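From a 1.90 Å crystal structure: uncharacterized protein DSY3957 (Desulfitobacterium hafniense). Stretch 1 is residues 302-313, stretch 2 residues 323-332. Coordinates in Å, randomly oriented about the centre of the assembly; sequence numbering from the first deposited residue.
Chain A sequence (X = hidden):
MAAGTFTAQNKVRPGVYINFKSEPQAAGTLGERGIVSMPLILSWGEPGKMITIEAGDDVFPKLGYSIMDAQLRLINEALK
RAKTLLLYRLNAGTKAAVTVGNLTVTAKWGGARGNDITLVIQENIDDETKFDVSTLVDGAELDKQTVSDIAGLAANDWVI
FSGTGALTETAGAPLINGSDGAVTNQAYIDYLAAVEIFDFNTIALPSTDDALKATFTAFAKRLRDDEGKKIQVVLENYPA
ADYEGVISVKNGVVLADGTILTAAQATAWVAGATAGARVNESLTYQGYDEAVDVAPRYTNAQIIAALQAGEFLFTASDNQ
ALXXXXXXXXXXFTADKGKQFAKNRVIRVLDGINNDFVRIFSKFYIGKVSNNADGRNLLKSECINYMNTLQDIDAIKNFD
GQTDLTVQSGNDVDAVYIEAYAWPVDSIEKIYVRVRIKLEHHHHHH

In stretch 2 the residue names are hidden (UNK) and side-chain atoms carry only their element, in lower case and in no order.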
# COMPACT_ATOMS: atom_id res chain seq x y z
N GLN A 302 8.62 -26.07 -15.11
CA GLN A 302 9.12 -24.82 -14.55
C GLN A 302 8.16 -24.25 -13.51
O GLN A 302 8.59 -23.66 -12.52
CB GLN A 302 9.34 -23.79 -15.65
CG GLN A 302 10.37 -24.21 -16.67
CD GLN A 302 10.55 -23.15 -17.73
OE1 GLN A 302 9.58 -22.72 -18.35
NE2 GLN A 302 11.79 -22.73 -17.94
N ILE A 303 6.86 -24.40 -13.74
CA ILE A 303 5.87 -23.89 -12.80
C ILE A 303 5.97 -24.66 -11.48
O ILE A 303 5.98 -24.06 -10.40
CB ILE A 303 4.44 -24.02 -13.37
CG1 ILE A 303 4.29 -23.10 -14.59
CG2 ILE A 303 3.41 -23.68 -12.30
CD1 ILE A 303 2.97 -23.24 -15.31
N ILE A 304 6.05 -25.98 -11.58
CA ILE A 304 6.16 -26.83 -10.41
C ILE A 304 7.40 -26.49 -9.60
O ILE A 304 7.36 -26.39 -8.38
CB ILE A 304 6.19 -28.32 -10.81
CG1 ILE A 304 4.83 -28.70 -11.40
CG2 ILE A 304 6.55 -29.20 -9.61
CD1 ILE A 304 4.74 -30.12 -11.93
N ALA A 305 8.52 -26.30 -10.30
CA ALA A 305 9.76 -25.96 -9.63
C ALA A 305 9.63 -24.62 -8.93
O ALA A 305 10.12 -24.44 -7.81
CB ALA A 305 10.90 -25.91 -10.64
N ALA A 306 8.97 -23.67 -9.59
CA ALA A 306 8.78 -22.33 -9.04
C ALA A 306 7.90 -22.35 -7.80
O ALA A 306 8.19 -21.65 -6.82
CB ALA A 306 8.17 -21.43 -10.11
N LEU A 307 6.82 -23.12 -7.84
CA LEU A 307 5.92 -23.23 -6.70
C LEU A 307 6.68 -23.86 -5.55
O LEU A 307 6.62 -23.40 -4.41
CB LEU A 307 4.71 -24.09 -7.06
CG LEU A 307 3.73 -23.52 -8.10
CD1 LEU A 307 2.66 -24.56 -8.42
CD2 LEU A 307 3.09 -22.25 -7.55
N GLN A 308 7.41 -24.93 -5.85
CA GLN A 308 8.19 -25.63 -4.84
C GLN A 308 9.21 -24.68 -4.22
O GLN A 308 9.61 -24.84 -3.07
CB GLN A 308 8.91 -26.83 -5.46
CG GLN A 308 9.70 -27.65 -4.47
CD GLN A 308 10.40 -28.81 -5.13
OE1 GLN A 308 9.77 -29.64 -5.79
NE2 GLN A 308 11.72 -28.88 -4.97
N ALA A 309 9.61 -23.68 -5.00
CA ALA A 309 10.59 -22.69 -4.53
C ALA A 309 9.93 -21.54 -3.75
O ALA A 309 10.62 -20.67 -3.23
CB ALA A 309 11.37 -22.14 -5.72
N GLY A 310 8.59 -21.55 -3.69
CA GLY A 310 7.88 -20.52 -2.95
C GLY A 310 7.60 -19.25 -3.75
O GLY A 310 7.50 -18.16 -3.18
N GLU A 311 7.47 -19.39 -5.06
CA GLU A 311 7.24 -18.26 -5.93
C GLU A 311 5.78 -18.00 -6.32
O GLU A 311 5.02 -18.93 -6.62
CB GLU A 311 8.09 -18.41 -7.18
CG GLU A 311 9.56 -18.59 -6.86
CD GLU A 311 10.45 -18.36 -8.06
OE1 GLU A 311 10.75 -19.34 -8.78
OE2 GLU A 311 10.83 -17.19 -8.28
N PHE A 312 5.42 -16.72 -6.31
CA PHE A 312 4.09 -16.25 -6.69
C PHE A 312 4.24 -15.94 -8.19
O PHE A 312 5.03 -15.07 -8.57
CB PHE A 312 3.75 -14.99 -5.88
CG PHE A 312 2.34 -14.49 -6.06
CD1 PHE A 312 1.94 -13.88 -7.25
CD2 PHE A 312 1.40 -14.64 -5.03
CE1 PHE A 312 0.63 -13.43 -7.42
CE2 PHE A 312 0.08 -14.19 -5.20
CZ PHE A 312 -0.30 -13.59 -6.39
N LEU A 313 3.50 -16.65 -9.03
CA LEU A 313 3.61 -16.45 -10.47
C LEU A 313 2.27 -16.51 -11.20
O LEU A 313 1.31 -17.11 -10.71
CB LEU A 313 4.54 -17.51 -11.06
CG LEU A 313 4.04 -18.95 -10.90
CD1 LEU A 313 3.41 -19.42 -12.21
CD2 LEU A 313 5.19 -19.85 -10.51
N UNK A 323 -3.37 -16.21 -11.31
CA UNK A 323 -2.42 -16.45 -10.23
C UNK A 323 -2.38 -17.97 -10.14
O UNK A 323 -3.41 -18.61 -9.93
c UNK A 323 -2.02 -16.33 -7.75
c UNK A 323 -2.92 -15.87 -8.89
c UNK A 323 -2.93 -14.34 -8.96
N UNK A 324 -1.20 -18.55 -10.32
CA UNK A 324 -1.06 -20.01 -10.27
C UNK A 324 -1.46 -20.50 -8.89
O UNK A 324 -2.34 -21.35 -8.75
o UNK A 324 -0.55 -23.82 -11.39
c UNK A 324 0.66 -21.92 -10.58
o UNK A 324 -0.29 -22.14 -12.78
c UNK A 324 -0.12 -22.68 -11.66
c UNK A 324 0.39 -20.41 -10.58
N UNK A 325 -0.80 -19.96 -7.87
CA UNK A 325 -1.08 -20.29 -6.48
C UNK A 325 -0.79 -19.06 -5.64
O UNK A 325 0.24 -18.41 -5.81
o UNK A 325 0.29 -23.85 -4.58
n UNK A 325 -0.06 -25.13 -6.38
c UNK A 325 -0.22 -21.47 -6.00
c UNK A 325 -0.73 -22.81 -6.48
c UNK A 325 -0.11 -23.98 -5.73
N UNK A 326 -1.72 -18.73 -4.76
CA UNK A 326 -1.62 -17.56 -3.88
C UNK A 326 -0.76 -17.96 -2.69
O UNK A 326 -1.28 -18.26 -1.61
o UNK A 326 -2.03 -15.19 -2.51
c UNK A 326 -3.04 -17.15 -3.44
c UNK A 326 -3.06 -15.89 -2.59
o UNK A 326 -4.14 -15.60 -2.02
N UNK A 327 0.55 -17.98 -2.89
CA UNK A 327 1.48 -18.38 -1.84
C UNK A 327 2.57 -17.37 -1.56
O UNK A 327 2.86 -16.50 -2.40
c UNK A 327 1.15 -20.84 -2.26
c UNK A 327 3.83 -20.77 -3.83
c UNK A 327 2.17 -19.72 -2.18
c UNK A 327 2.93 -19.58 -3.51
N UNK A 328 3.16 -17.48 -0.37
CA UNK A 328 4.26 -16.60 0.02
C UNK A 328 5.55 -17.42 -0.11
O UNK A 328 5.52 -18.57 -0.55
o UNK A 328 4.71 -18.02 2.70
n UNK A 328 2.67 -17.16 3.10
c UNK A 328 4.06 -16.07 1.45
c UNK A 328 3.84 -17.17 2.47
N UNK A 329 6.69 -16.83 0.26
CA UNK A 329 7.98 -17.50 0.10
C UNK A 329 8.35 -18.60 1.09
O UNK A 329 9.40 -19.23 0.93
c UNK A 329 9.12 -16.50 0.13
o UNK A 329 9.15 -15.85 1.40
c UNK A 329 8.95 -15.46 -0.95
N UNK A 330 7.54 -18.84 2.11
CA UNK A 330 7.88 -19.87 3.08
C UNK A 330 7.96 -21.27 2.47
O UNK A 330 6.96 -21.78 1.96
c UNK A 330 7.16 -20.96 5.29
c UNK A 330 6.01 -21.01 6.28
c UNK A 330 8.47 -20.64 6.02
c UNK A 330 6.88 -19.89 4.23
N UNK A 331 9.15 -21.87 2.53
CA UNK A 331 9.34 -23.23 2.01
C UNK A 331 9.96 -24.17 3.04
O UNK A 331 9.83 -25.38 2.91
c UNK A 331 10.24 -23.26 0.75
c UNK A 331 9.60 -22.49 -0.39
o UNK A 331 11.52 -22.71 1.05
N UNK A 332 10.65 -23.63 4.04
CA UNK A 332 11.27 -24.46 5.07
C UNK A 332 10.23 -24.75 6.15
O UNK A 332 10.22 -24.12 7.20
o UNK A 332 13.43 -23.42 4.72
c UNK A 332 12.47 -23.74 5.70
O HOH W 1 5.56 -15.87 -2.88
O HOH W 2 2.30 -19.00 -7.57

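Position 323 carries three side-chain carbons, one bonded to CA and bearing the other two. That fork at CB is valine: Val-323. Its CG1 lies 3.5 Å from CZ of Phe-312, an apolar contact at the tip of the ring.

Position 324 has three carbons in a row, the third carrying two oxygens, a carboxylate two methylenes from the backbone: Glu-324. Its CB-CG stem does apolar work, with CG 3.7 Å from CG2 of Ile-303 and 3.9 Å from CD2 of Leu-307, and CB 3.6 Å from CD1 of Leu-313. The backbone N of Glu-324 donates to O of Leu-313 at 2.9 Å, nearly straight at 171°, the sole direct hydrogen bond between the stretches.

Position 325 again has three carbons in line, but the third bears one oxygen and one nitrogen, so it is an amide: Gln-325. Its NE2 packs 3.4 Å from CD1 of Leu-307, a contact that gives the amide no polar partner on the helix.

Position 326 holds two carbons, the second with two oxygens, the shorter acid: Asp-326. CB points away from stretch 1, yet OD1 comes to 3.6 Å from CE2 of Phe-312, at the edge of the ring and near its plane. Both carboxylate oxygens are hydrogen-bonded elsewhere in the structure.

Position 327 shows four carbons, forked at the first, with one arm two carbons long: Ile-327. With chi1 at p and chi2 at t, the long arm ends beside the helix terminus, where CD1 is 4.1 Å from CD2 of Leu-307 and 3.5 Å from O of Glu-311.

Position 328 has two carbons, the second with one oxygen and one nitrogen: Asn-328. Its CA-to-CB bond points away from stretch 1, and the side chain braces its own loop, OD1 accepting from the backbone N of position 330 at 3.0 Å.

Position 329 has one carbon bearing an oxygen and a carbon: Thr-329. Its CA approaches O of Gly-310 at 3.4 Å in a CA-H...O contact.

Position 330 has four carbons forked at the second: Leu-330, whose CA-to-CB bond points away from stretch 1.

Position 331 repeats the one-carbon fork to oxygen and carbon: Thr-331. Its methyl CG2 sits 3.5 Å from C of Ala-309 and 3.6 Å from N of Gly-310.

Position 332 has one carbon and then one oxygen: Ser-332, out of reach.

The contact works by fitting a loop to a helix end. Gly-310, with phi at 85°, closes a Schellman motif, its N bonding to O of Leu-307 at 2.8 Å and N of Glu-311 to O of Ala-306 at 3.0 Å. A CB on Gly-310 would meet CG2 of Thr-331 at 2.8 Å and O of Thr-329 at 2.9 Å, so both backbone shape and close packing favour glycine. Water 1 bridges O of Gly-310 and O of Ile-327, while water 2 joins Glu-311 and Leu-313 to O of Gln-325. The rule is side-chain carbon packed on side chains and on the backbone of the helix end, with one direct backbone hydrogen bond and two waters linking the polar backbone atoms of the two stretches.

Stretch 2 (323-332) VEQDINTLTS
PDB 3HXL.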